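Long-range contacts in putative xanthine dehydrogenase YAGS fad-binding subunit (Escherichia coli, PDB 5G5G), which probably serves as the molybdenum-cofactor subunit of a periplasmic aldehyde oxidase, holding pterin cytosine dinucleotide and a dioxothiomolybdenum centre where aldehydes would be oxidised: residues 107-112 with 275-280; 174-179 with 369-374; 186-191 with 654-659. All coordinates share one frame; numbering follows the deposited sequence.

Interactions 1 and 3 are neighbours, with centres 13 Å apart, and they touch directly: Thr280 OG1 of 275-280 lies 3.2 Å from His187 CE1 of 186-191, and His109 CE1 lies 3.9 Å from His654 CE1. Interaction 3 reaches the surroundings of two redox centres: its Met190 side chain is about 4 Å from an Fe2S2 cluster, and His187 NE2 is hydrogen-bonded to the carbonyl oxygen of Ala348, a residue of the molybdenum pocket. Interaction 2 stands apart at the surface, its centre 42 Å from that of interaction 1 and 37 Å from that of interaction 3, and joins helix to sheet with no touch to either.

Interaction 1: 107-112 with 275-280; sequences HYHQAI and IPNNTT
Two adjacent asparagines meet the turn at 107-110 in different ways because their first torsions differ. Asn278 holds CG opposite its backbone N (chi1 177°), which carries the amide across to His109, whereas Asn277 has CG beside the backbone N (chi1 -67°) and lays CG against the Tyr108 ring and CB against His109. The evidence for a firm grip is clearest at Asn278: ND2 donates to His109 O at 2.8 Å with an N-H...O angle of 179°, and the oxygen lies in the plane of the amide. ND2 also donates to a water, 2.9 Å away, that accepts from Ala111 N as well; the water thus reconciles two donors that face each other without bonding. With OD1 bound to Ser250, both ends of this buried amide are held, which fixes its rotation.

The turn itself is a type II beta turn from His107 to Gln110, running into strand 111-117 of the a/b hammerhead region, while helix 275-278 follows strand 266-269 in the molybdopterin-binding region; both strands belong to one mixed seven-stranded sheet, so the contact joins the two regions, each through a segment that includes or closely follows a strand of that sheet.

Asn277 approaches Tyr108 at the ring edge, CG lying 3.6 Å from CD2, with the amide and ring planes almost perpendicular. Its CB packs 3.8 Å from His109 CB. A second water accepts from Asn277 N and Asn277 ND2 and is hydrogen-bonded to His109 ND1 at 2.8 Å, in the imidazole plane, while Asn277 OD1 is taken by Phe651 N. Tyr108 OH is hydrogen-bonded to an acidic side chain of another protein chain. His107 ND1 donates to Tyr108 O at 2.8 Å, and His107 CE1 comes within 3.5 Å of Asn278 O.

Interaction 2: 174-179 with 369-374; sequences VKIDAT and AEKAGI
Val174 and Lys371 supply most of the apolar contact, their side chains lying alongside each other and pointing opposite ways. The CG2 branch of Val174 rests 3.6 Å from Lys371 CG, while its other branch, CG1, faces Ala372 CB at 4.2 Å. Further along the strand, Ile176 CG2 lies 4.1 Å from Lys371 CD, so the methylenes of the lysine run over two residues whose side chains also touch Leu368 and Ala364 of the same helix.

The polar part is a single bond. Lys371 NZ donates to Lys175 O at 2.8 Å, arriving nearly along the C=O axis, with a C=O...N angle of 162°. A chi1 of -155° swings the lysine CG to the side of the carbonyl carbon, and the bend at chi2 takes its methylenes past Val174 and Ile176 to the acceptor. The Lys175 side chain has its own partners: a cation-pi contact with Phe169 and hydrogen bonds from NZ to the carbonyls of Phe169 and Ala172.

Backbone bonds at the helix end are of a third kind: Ile374 N to Ala369 O, 3.0 Å, and Gly373 N to Glu370 O, 3.1 Å, with Gly373 at positive phi. The arrangement is helix 354-372, ended by a Schellman motif at Gly373, packed on strand 174-182 at the edge of a five-stranded mixed sheet.

Interaction 3: 186-191 with 654-659; sequences SHMAME and HDMAGY
Asp655 and Met656 receive the methyl of Met188 in a buried loop-to-loop contact between the two molybdopterin cofactor-binding regions, and an Asx turn shapes the second loop. Asp655 O lies 3.5 Å from Met188 CE, while OD1 of the same aspartate accepts from the backbone N atoms of Ala657 and Gly658. These two bonds close the turn that lies between Met656 and Tyr659, the residues of this loop with the most extensive contacts to 186-191.

At Met656 the backbone CA is also 3.5 Å from Met188 CE, the Met188 chain being bent at chi2 and chi3, which brings its methyl there. Met656 has two conformations; in one of them CE comes to 3.7 Å from Met190 CE, the two side chains roughly perpendicular, so this methyl contact is only conditional.

Tyr659 is trans at its first torsion (chi1 -178°), carrying OH to Ser186 N, which donates to it at 3.0 Å and 172°. The hydroxyl is also bonded to Glu640 OE1. Over one ring face sits Ser186 CB, a CH-pi contact 4.0 Å from the centroid. A phenylalanine here would probably leave Ser186 N and Glu640 without their shared partner. Met188 makes a Met-aromatic contact from an oblique direction, SD being 4.5 Å from the Tyr659 centroid, and its CG approaches Tyr659 CD1 to 3.5 Å.

Interaction 1: 107-112 with 275-280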
loop_
_atom_site.group_PDB
_atom_site.type_symbol
_atom_site.label_atom_id
_atom_site.label_comp_id
_atom_site.label_asym_id
_atom_site.label_seq_id
_atom_site.Cartn_x
_atom_site.Cartn_y
_atom_site.Cartn_z
ATOM N N HIS C 107 0.827 -23.658 0.663
ATOM C CA HIS C 107 1.684 -22.466 0.572
ATOM C C HIS C 107 2.049 -21.933 1.929
ATOM O O HIS C 107 1.354 -22.195 2.919
ATOM C CB HIS C 107 1.024 -21.369 -0.348
ATOM C CG HIS C 107 -0.261 -20.798 0.203
ATOM N ND1 HIS C 107 -0.271 -19.767 1.103
ATOM C CD2 HIS C 107 -1.552 -21.160 0.042
ATOM C CE1 HIS C 107 -1.521 -19.446 1.387
ATOM N NE2 HIS C 107 -2.317 -20.308 0.788
ATOM N N TYR C 108 3.099 -21.111 1.962
ATOM C CA TYR C 108 3.529 -20.456 3.175
ATOM C C TYR C 108 2.396 -19.555 3.703
ATOM O O TYR C 108 1.654 -18.897 2.924
ATOM C CB TYR C 108 4.772 -19.640 2.885
ATOM C CG TYR C 108 5.392 -19.022 4.083
ATOM C CD1 TYR C 108 6.053 -19.788 5.053
ATOM C CD2 TYR C 108 5.294 -17.682 4.278
ATOM C CE1 TYR C 108 6.600 -19.172 6.162
ATOM C CE2 TYR C 108 5.850 -17.064 5.355
ATOM C CZ TYR C 108 6.476 -17.827 6.307
ATOM O OH TYR C 108 6.997 -17.156 7.409
ATOM N N HIS C 109 2.259 -19.542 5.028
ATOM C CA HIS C 109 1.180 -18.741 5.681
ATOM C C HIS C 109 -0.243 -19.137 5.345
ATOM O O HIS C 109 -1.183 -18.436 5.713
ATOM C CB HIS C 109 1.370 -17.231 5.517
ATOM C CG HIS C 109 2.405 -16.657 6.412
ATOM N ND1 HIS C 109 2.775 -15.347 6.330
ATOM C CD2 HIS C 109 3.151 -17.194 7.415
ATOM C CE1 HIS C 109 3.669 -15.068 7.248
ATOM N NE2 HIS C 109 3.928 -16.177 7.918
ATOM N N GLN C 110 -0.462 -20.306 4.763
ATOM C CA GLN C 110 -1.814 -20.810 4.641
ATOM C C GLN C 110 -2.409 -21.032 6.022
ATOM O O GLN C 110 -1.711 -21.539 6.922
ATOM C CB GLN C 110 -1.826 -22.122 3.857
ATOM C CG GLN C 110 -3.206 -22.775 3.702
ATOM C CD GLN C 110 -3.115 -24.028 2.838
ATOM O OE1 GLN C 110 -2.108 -24.759 2.870
ATOM N NE2 GLN C 110 -4.153 -24.263 2.028
ATOM N N ALA C 111 -3.649 -20.600 6.216
ATOM C CA ALA C 111 -4.226 -20.692 7.553
ATOM C C ALA C 111 -4.355 -22.159 7.990
ATOM O O ALA C 111 -4.839 -23.002 7.217
ATOM C CB ALA C 111 -5.569 -20.039 7.606
ATOM N N ILE C 112 -3.933 -22.473 9.214
ATOM C CA ILE C 112 -4.058 -23.836 9.758
ATOM C C ILE C 112 -4.826 -23.934 11.062
ATOM O O ILE C 112 -5.204 -25.035 11.483
ATOM C CB ILE C 112 -2.713 -24.582 9.873
ATOM C CG1 ILE C 112 -1.756 -23.838 10.832
ATOM C CG2 ILE C 112 -2.116 -24.749 8.491
ATOM C CD1 ILE C 112 -0.476 -24.602 11.135
ATOM N N ILE C 275 -0.603 -11.091 5.392
ATOM C CA ILE C 275 -1.399 -10.834 4.198
ATOM C C ILE C 275 -0.663 -11.196 2.898
ATOM O O ILE C 275 -1.196 -11.936 2.110
ATOM C CB ILE C 275 -2.066 -9.450 4.188
ATOM C CG1 ILE C 275 -3.131 -9.430 5.298
ATOM C CG2 ILE C 275 -2.701 -9.162 2.821
ATOM C CD1 ILE C 275 -3.733 -8.071 5.528
ATOM N N PRO C 276 0.567 -10.741 2.728
ATOM C CA PRO C 276 1.166 -10.974 1.407
ATOM C C PRO C 276 1.337 -12.458 0.990
ATOM O O PRO C 276 1.197 -12.769 -0.209
ATOM C CB PRO C 276 2.484 -10.209 1.483
ATOM C CG PRO C 276 2.201 -9.113 2.436
ATOM C CD PRO C 276 1.342 -9.769 3.502
ATOM N N ASN C 277 1.641 -13.356 1.954
ATOM C CA ASN C 277 1.692 -14.789 1.696
ATOM C C ASN C 277 0.376 -15.528 1.923
ATOM O O ASN C 277 0.127 -16.516 1.243
ATOM C CB ASN C 277 2.839 -15.503 2.461
ATOM C CG ASN C 277 4.198 -15.105 1.984
ATOM O OD1 ASN C 277 4.701 -15.612 0.968
ATOM N ND2 ASN C 277 4.796 -14.179 2.668
ATOM N N ASN C 278 -0.472 -15.081 2.875
ATOM C CA ASN C 278 -1.739 -15.797 3.121
ATOM C C ASN C 278 -2.735 -15.629 1.982
ATOM O O ASN C 278 -3.465 -16.576 1.662
ATOM C CB ASN C 278 -2.422 -15.342 4.422
ATOM C CG ASN C 278 -3.750 -16.024 4.619
ATOM O OD1 ASN C 278 -4.803 -15.464 4.325
ATOM N ND2 ASN C 278 -3.692 -17.298 5.073
ATOM N N THR C 279 -2.766 -14.431 1.388
ATOM C CA THR C 279 -3.824 -14.077 0.455
ATOM C C THR C 279 -3.302 -14.296 -0.976
ATOM O O THR C 279 -2.608 -15.259 -1.209
ATOM C CB THR C 279 -4.388 -12.676 0.665
ATOM O OG1 THR C 279 -3.437 -11.625 0.423
ATOM C CG2 THR C 279 -4.863 -12.526 2.121
ATOM N N THR C 280 -3.670 -13.432 -1.916
ATOM C CA THR C 280 -3.239 -13.611 -3.288
ATOM C C THR C 280 -2.254 -12.496 -3.681
ATOM O O THR C 280 -2.127 -11.489 -2.979
ATOM C CB THR C 280 -4.418 -13.588 -4.247
ATOM O OG1 THR C 280 -5.034 -12.306 -4.272
ATOM C CG2 THR C 280 -5.446 -14.623 -3.841
HETATM O O HOH W 1 2.839 -13.072 4.663
HETATM O O HOH W 2 -5.350 -19.534 4.161
#

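Interaction 2: 174-179 with 369-374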
loop_
_atom_site.group_PDB
_atom_site.type_symbol
_atom_site.label_atom_id
_atom_site.label_comp_id
_atom_site.label_asym_id
_atom_site.label_seq_id
_atom_site.Cartn_x
_atom_site.Cartn_y
_atom_site.Cartn_z
ATOM N N VAL C 174 12.528 -3.832 -40.183
ATOM C CA VAL C 174 13.078 -3.422 -38.895
ATOM C C VAL C 174 12.351 -4.230 -37.861
ATOM O O VAL C 174 11.142 -4.452 -38.000
ATOM C CB VAL C 174 12.921 -1.902 -38.668
ATOM C CG1 VAL C 174 11.489 -1.449 -38.725
ATOM C CG2 VAL C 174 13.459 -1.480 -37.327
ATOM N N LYS C 175 13.078 -4.748 -36.878
ATOM C CA LYS C 175 12.434 -5.581 -35.907
ATOM C C LYS C 175 13.133 -5.627 -34.575
ATOM O O LYS C 175 14.303 -5.297 -34.485
ATOM C CB LYS C 175 12.306 -6.999 -36.439
ATOM C CG LYS C 175 13.628 -7.729 -36.598
ATOM C CD LYS C 175 13.633 -8.801 -37.668
ATOM C CE LYS C 175 13.722 -8.185 -39.064
ATOM N NZ LYS C 175 13.674 -9.128 -40.209
ATOM N N ILE C 176 12.382 -6.033 -33.562
ATOM C CA ILE C 176 12.944 -6.261 -32.206
ATOM C C ILE C 176 12.580 -7.652 -31.713
ATOM O O ILE C 176 11.594 -8.227 -32.171
ATOM C CB ILE C 176 12.511 -5.186 -31.155
ATOM C CG1 ILE C 176 11.010 -5.212 -30.922
ATOM C CG2 ILE C 176 12.943 -3.789 -31.577
ATOM C CD1 ILE C 176 10.588 -6.125 -29.771
ATOM N N ASP C 177 13.434 -8.189 -30.836
ATOM C CA ASP C 177 13.227 -9.475 -30.144
ATOM C C ASP C 177 13.766 -9.241 -28.740
ATOM O O ASP C 177 14.969 -9.068 -28.580
ATOM C CB ASP C 177 13.981 -10.613 -30.841
ATOM C CG ASP C 177 13.803 -11.970 -30.158
ATOM O OD1 ASP C 177 13.672 -12.011 -28.950
ATOM O OD2 ASP C 177 13.847 -13.027 -30.828
ATOM N N ALA C 178 12.884 -9.187 -27.751
ATOM C CA ALA C 178 13.277 -8.772 -26.416
ATOM C C ALA C 178 12.460 -9.510 -25.410
ATOM O O ALA C 178 11.344 -9.933 -25.730
ATOM C CB ALA C 178 13.090 -7.272 -26.201
ATOM N N THR C 179 13.032 -9.671 -24.217
ATOM C CA THR C 179 12.388 -10.375 -23.113
ATOM C C THR C 179 12.270 -9.408 -21.967
ATOM O O THR C 179 13.193 -8.647 -21.698
ATOM C CB THR C 179 13.203 -11.646 -22.722
ATOM O OG1 THR C 179 13.254 -12.527 -23.861
ATOM C CG2 THR C 179 12.636 -12.410 -21.529
ATOM N N ALA C 369 10.038 1.713 -32.324
ATOM C CA ALA C 369 9.911 3.063 -32.876
ATOM C C ALA C 369 11.312 3.718 -32.999
ATOM O O ALA C 369 11.649 4.318 -34.016
ATOM C CB ALA C 369 8.980 3.910 -32.009
ATOM N N GLU C 370 12.130 3.525 -31.983
ATOM C CA GLU C 370 13.474 4.067 -31.955
ATOM C C GLU C 370 14.298 3.474 -33.082
ATOM O O GLU C 370 14.950 4.178 -33.815
ATOM C CB GLU C 370 14.127 3.774 -30.590
ATOM C CG GLU C 370 15.575 4.197 -30.514
ATOM C CD GLU C 370 16.189 3.978 -29.158
ATOM O OE1 GLU C 370 15.883 2.963 -28.522
ATOM O OE2 GLU C 370 16.990 4.843 -28.733
ATOM N N LYS C 371 14.220 2.165 -33.254
ATOM C CA LYS C 371 14.945 1.483 -34.310
ATOM C C LYS C 371 14.507 1.934 -35.697
ATOM O O LYS C 371 15.361 2.111 -36.589
ATOM C CB LYS C 371 14.766 -0.024 -34.168
ATOM C CG LYS C 371 15.852 -0.888 -34.753
ATOM C CD LYS C 371 15.937 -2.096 -33.818
ATOM C CE LYS C 371 16.627 -3.233 -34.476
ATOM N NZ LYS C 371 16.705 -4.332 -33.462
ATOM N N ALA C 372 13.205 2.153 -35.873
ATOM C CA ALA C 372 12.638 2.645 -37.125
ATOM C C ALA C 372 12.902 4.120 -37.375
ATOM O O ALA C 372 12.662 4.606 -38.513
ATOM C CB ALA C 372 11.158 2.394 -37.150
ATOM N N GLY C 373 13.379 4.856 -36.380
ATOM C CA GLY C 373 13.559 6.317 -36.555
ATOM C C GLY C 373 12.247 7.124 -36.545
ATOM O O GLY C 373 12.132 8.142 -37.233
ATOM N N ILE C 374 11.239 6.661 -35.799
ATOM C CA ILE C 374 9.908 7.288 -35.820
ATOM C C ILE C 374 9.583 7.675 -34.402
ATOM O O ILE C 374 9.766 6.884 -33.495
ATOM C CB ILE C 374 8.859 6.303 -36.390
ATOM C CG1 ILE C 374 9.240 5.932 -37.855
ATOM C CG2 ILE C 374 7.457 6.888 -36.308
ATOM C CD1 ILE C 374 8.332 4.866 -38.442
#

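Interaction 3: 186-191 with 654-659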
loop_
_atom_site.group_PDB
_atom_site.type_symbol
_atom_site.label_atom_id
_atom_site.label_comp_id
_atom_site.label_asym_id
_atom_site.label_seq_id
_atom_site.Cartn_x
_atom_site.Cartn_y
_atom_site.Cartn_z
ATOM N N SER C 186 1.684 -7.198 -4.816
ATOM C CA SER C 186 0.738 -7.338 -3.711
ATOM C C SER C 186 -0.226 -6.171 -3.620
ATOM O O SER C 186 0.163 -5.018 -3.794
ATOM C CB SER C 186 1.532 -7.502 -2.370
ATOM O OG SER C 186 0.741 -8.125 -1.374
ATOM N N HIS C 187 -1.474 -6.442 -3.199
ATOM C CA HIS C 187 -2.492 -5.385 -3.218
ATOM C C HIS C 187 -2.222 -4.282 -2.201
ATOM O O HIS C 187 -2.345 -3.089 -2.478
ATOM C CB HIS C 187 -3.875 -5.961 -3.001
ATOM C CG HIS C 187 -4.125 -7.163 -3.833
ATOM N ND1 HIS C 187 -3.735 -8.437 -3.430
ATOM C CD2 HIS C 187 -4.671 -7.297 -5.057
ATOM C CE1 HIS C 187 -4.031 -9.286 -4.384
ATOM N NE2 HIS C 187 -4.608 -8.623 -5.378
ATOM N N MET C 188 -1.837 -4.722 -1.003
ATOM C CA MET C 188 -1.574 -3.822 0.102
ATOM C C MET C 188 -2.730 -2.864 0.369
ATOM O O MET C 188 -2.538 -1.693 0.705
ATOM C CB MET C 188 -0.291 -3.005 -0.110
ATOM C CG MET C 188 0.924 -3.803 -0.531
ATOM S SD MET C 188 1.570 -4.910 0.731
ATOM C CE MET C 188 2.239 -3.843 1.865
ATOM N N ALA C 189 -3.968 -3.351 0.256
ATOM C CA ALA C 189 -5.115 -2.503 0.597
ATOM C C ALA C 189 -4.999 -2.098 2.049
ATOM O O ALA C 189 -4.605 -2.923 2.892
ATOM C CB ALA C 189 -6.433 -3.246 0.368
ATOM N N MET C 190 -5.319 -0.839 2.343
ATOM C CA MET C 190 -4.964 -0.298 3.656
ATOM C C MET C 190 -5.786 -0.931 4.749
ATOM O O MET C 190 -5.315 -0.991 5.863
ATOM C CB MET C 190 -5.078 1.211 3.667
ATOM C CG MET C 190 -4.317 1.889 4.803
ATOM S SD MET C 190 -2.555 1.528 4.886
ATOM C CE MET C 190 -2.066 1.843 3.229
ATOM N N GLU C 191 -7.003 -1.415 4.451
ATOM C CA GLU C 191 -7.760 -2.211 5.429
ATOM C C GLU C 191 -7.349 -3.668 5.316
ATOM O O GLU C 191 -7.609 -4.304 4.298
ATOM C CB GLU C 191 -9.291 -2.041 5.253
ATOM C CG GLU C 191 -10.136 -2.865 6.229
ATOM C CD GLU C 191 -11.569 -3.099 5.746
ATOM O OE1 GLU C 191 -11.864 -2.933 4.527
ATOM O OE2 GLU C 191 -12.390 -3.468 6.602
ATOM N N HIS C 654 7.429 -9.271 3.536
ATOM C CA HIS C 654 5.983 -9.443 3.607
ATOM C C HIS C 654 5.266 -8.562 4.626
ATOM O O HIS C 654 4.523 -9.037 5.442
ATOM C CB HIS C 654 5.585 -10.920 3.746
ATOM C CG HIS C 654 6.168 -11.635 4.935
ATOM N ND1 HIS C 654 5.667 -11.515 6.211
ATOM C CD2 HIS C 654 7.169 -12.547 5.022
ATOM C CE1 HIS C 654 6.339 -12.294 7.038
ATOM N NE2 HIS C 654 7.253 -12.943 6.336
ATOM N N ASP C 655 5.470 -7.259 4.509
ATOM C CA ASP C 655 4.771 -6.292 5.312
ATOM C C ASP C 655 4.764 -4.947 4.600
ATOM O O ASP C 655 5.214 -4.850 3.439
ATOM C CB ASP C 655 5.309 -6.260 6.742
ATOM C CG ASP C 655 6.732 -5.754 6.831
ATOM O OD1 ASP C 655 7.105 -4.794 6.110
ATOM O OD2 ASP C 655 7.486 -6.346 7.612
ATOM N N MET C 656 4.216 -3.945 5.283
ATOM C CA MET C 656 3.929 -2.635 4.721
ATOM C C MET C 656 5.169 -1.714 4.791
ATOM O O MET C 656 5.076 -0.581 4.320
ATOM C CB MET C 656 2.668 -2.095 5.434
ATOM C CG MET C 656 2.106 -0.725 5.101
ATOM S SD MET C 656 1.453 -0.512 3.406
ATOM C CE MET C 656 -0.169 -1.292 3.539
ATOM N N ALA C 657 6.301 -2.199 5.337
ATOM C CA ALA C 657 7.618 -1.521 5.235
ATOM C C ALA C 657 8.492 -2.221 4.188
ATOM O O ALA C 657 9.071 -1.547 3.315
ATOM C CB ALA C 657 8.334 -1.500 6.570
ATOM N N GLY C 658 8.543 -3.556 4.219
ATOM C CA GLY C 658 9.364 -4.288 3.267
ATOM C C GLY C 658 8.911 -4.204 1.794
ATOM O O GLY C 658 9.752 -4.195 0.864
ATOM N N TYR C 659 7.601 -4.263 1.580
ATOM C CA TYR C 659 7.015 -4.130 0.230
ATOM C C TYR C 659 6.646 -2.687 0.090
ATOM O O TYR C 659 5.722 -2.213 0.776
ATOM C CB TYR C 659 5.809 -5.028 0.087
ATOM C CG TYR C 659 5.182 -4.960 -1.329
ATOM C CD1 TYR C 659 4.224 -3.975 -1.662
ATOM C CD2 TYR C 659 5.566 -5.859 -2.309
ATOM C CE1 TYR C 659 3.644 -3.929 -2.928
ATOM C CE2 TYR C 659 5.005 -5.845 -3.546
ATOM C CZ TYR C 659 4.031 -4.877 -3.862
ATOM O OH TYR C 659 3.471 -4.853 -5.127
#